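Long-range contact in inositol dehydrogenase (PDB 4MKZ), which is probably an NAD(P)-dependent oxidoreductase of the Gfo/Idh/MocA family that oxidises inositols such as scyllo-inositol: residues Leu25-Lys30 / Asn298-Phe303. Sequence-based numbering, arbitrary orientation.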
# COMPACT_ATOMS: atom_id res chain seq x y z
N LEU A 25 0.13 -38.90 -3.30
CA LEU A 25 1.41 -38.26 -3.08
C LEU A 25 1.78 -37.37 -4.27
O LEU A 25 2.94 -37.29 -4.67
CB LEU A 25 2.49 -39.29 -2.76
CG LEU A 25 2.34 -39.90 -1.37
CD1 LEU A 25 3.33 -41.04 -1.14
CD2 LEU A 25 2.51 -38.84 -0.29
N GLY A 26 0.77 -36.72 -4.84
CA GLY A 26 0.99 -35.62 -5.76
C GLY A 26 1.57 -34.43 -5.02
O GLY A 26 2.08 -34.56 -3.90
N ARG A 27 1.50 -33.25 -5.62
CA ARG A 27 2.13 -32.08 -5.02
C ARG A 27 1.56 -31.80 -3.63
O ARG A 27 2.31 -31.64 -2.66
CB ARG A 27 1.93 -30.87 -5.92
CG ARG A 27 2.62 -29.61 -5.45
CD ARG A 27 2.15 -28.43 -6.27
NE ARG A 27 3.05 -27.29 -6.17
CZ ARG A 27 2.88 -26.16 -6.83
NH1 ARG A 27 1.83 -26.02 -7.62
NH2 ARG A 27 3.75 -25.17 -6.70
N LEU A 28 0.23 -31.75 -3.54
CA LEU A 28 -0.43 -31.46 -2.28
C LEU A 28 -0.26 -32.60 -1.27
O LEU A 28 -0.03 -32.35 -0.09
CB LEU A 28 -1.91 -31.14 -2.49
CG LEU A 28 -2.72 -30.85 -1.23
CD1 LEU A 28 -2.15 -29.66 -0.48
CD2 LEU A 28 -4.19 -30.61 -1.58
N GLY A 29 -0.37 -33.84 -1.73
CA GLY A 29 -0.15 -34.99 -0.87
C GLY A 29 1.22 -34.98 -0.21
O GLY A 29 1.34 -35.28 0.97
N LYS A 30 2.24 -34.62 -0.98
CA LYS A 30 3.60 -34.55 -0.46
C LYS A 30 3.77 -33.45 0.57
O LYS A 30 4.52 -33.61 1.53
CB LYS A 30 4.60 -34.41 -1.60
CG LYS A 30 4.87 -35.74 -2.31
CD LYS A 30 5.79 -35.56 -3.50
CE LYS A 30 6.25 -36.91 -4.03
NZ LYS A 30 7.13 -36.76 -5.22
N ASN A 298 2.40 -19.35 -5.65
CA ASN A 298 1.66 -20.59 -5.76
C ASN A 298 0.96 -20.92 -4.46
O ASN A 298 1.29 -20.34 -3.42
CB ASN A 298 2.61 -21.72 -6.17
CG ASN A 298 3.91 -21.71 -5.38
OD1 ASN A 298 3.92 -21.86 -4.16
ND2 ASN A 298 5.02 -21.54 -6.09
N PHE A 299 0.02 -21.85 -4.50
CA PHE A 299 -0.71 -22.22 -3.29
C PHE A 299 0.15 -22.76 -2.12
O PHE A 299 -0.17 -22.45 -0.97
CB PHE A 299 -1.92 -23.13 -3.59
CG PHE A 299 -1.56 -24.57 -3.84
CD1 PHE A 299 -1.47 -25.47 -2.79
CD2 PHE A 299 -1.37 -25.04 -5.13
CE1 PHE A 299 -1.16 -26.80 -3.01
CE2 PHE A 299 -1.07 -26.38 -5.36
CZ PHE A 299 -0.96 -27.26 -4.30
N PRO A 300 1.22 -23.55 -2.39
CA PRO A 300 1.97 -24.02 -1.23
C PRO A 300 2.62 -22.90 -0.46
O PRO A 300 2.75 -22.99 0.76
CB PRO A 300 3.05 -24.94 -1.85
CG PRO A 300 2.44 -25.41 -3.12
CD PRO A 300 1.71 -24.19 -3.63
N GLU A 301 3.02 -21.86 -1.17
CA GLU A 301 3.62 -20.70 -0.53
C GLU A 301 2.54 -19.90 0.22
O GLU A 301 2.68 -19.61 1.41
CB GLU A 301 4.29 -19.82 -1.58
CG GLU A 301 4.89 -18.56 -1.00
CD GLU A 301 5.42 -17.61 -2.06
OE1 GLU A 301 5.93 -16.55 -1.66
OE2 GLU A 301 5.34 -17.93 -3.28
N ARG A 302 1.46 -19.57 -0.47
CA ARG A 302 0.42 -18.73 0.13
C ARG A 302 -0.24 -19.39 1.33
O ARG A 302 -0.49 -18.74 2.35
CB ARG A 302 -0.65 -18.38 -0.91
CG ARG A 302 -1.92 -17.74 -0.33
CD ARG A 302 -1.67 -16.36 0.30
NE ARG A 302 -2.92 -15.83 0.85
CZ ARG A 302 -3.35 -16.05 2.10
NH1 ARG A 302 -2.64 -16.80 2.94
NH2 ARG A 302 -4.51 -15.52 2.50
N PHE A 303 -0.54 -20.68 1.22
CA PHE A 303 -1.32 -21.33 2.26
C PHE A 303 -0.55 -22.29 3.14
O PHE A 303 -1.14 -23.14 3.81
CB PHE A 303 -2.59 -21.97 1.67
CG PHE A 303 -3.60 -20.96 1.25
CD1 PHE A 303 -4.20 -20.15 2.21
CD2 PHE A 303 -3.93 -20.78 -0.08
CE1 PHE A 303 -5.13 -19.18 1.84
CE2 PHE A 303 -4.84 -19.82 -0.46
CZ PHE A 303 -5.45 -19.01 0.51
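Asn298, whose CB lies 3.7 Å from NH2 of Arg27, turns its OD1 back to accept from Glu301 N at 3.1 Å, the N-cap bond of the short helix 299-302. With CG between the backbone N and the carbonyl carbon (chi1 45°), the amide stays close to that first turn. Cut back to an alanine, this position would probably lose the side-chain cap on Glu301 N and open a gap beside Arg27 NH2. Arg27 reaches across from the start of helix 27-38, its chain extended from CG to NE. Pro300 lies over one face of the guanidinium, its CG 3.6 Å from NE. The Phe299 ring slides past the Arg27 side chain in the opposite direction, its plane 68° from the guanidinium, with CE2 3.7 Å from Arg27 NH1. At the ring's edge, Leu28 CD1 meets CE1 at 3.9 Å, and Phe307 of helix 304-320 touches both of these side chains. Gly26 and Gly29 are consistent with the GxGxxG strand-turn-helix motif of a Rossmann fold, which places the contact beside the probable dinucleotide-binding end. No hydrogen bond or salt bridge joins the segments; Arg27 rests on proline, phenylalanine and asparagine by van der Waals contact, and Leu28 adds an apolar touch, so the arginine's charge has no anionic mate in this contact.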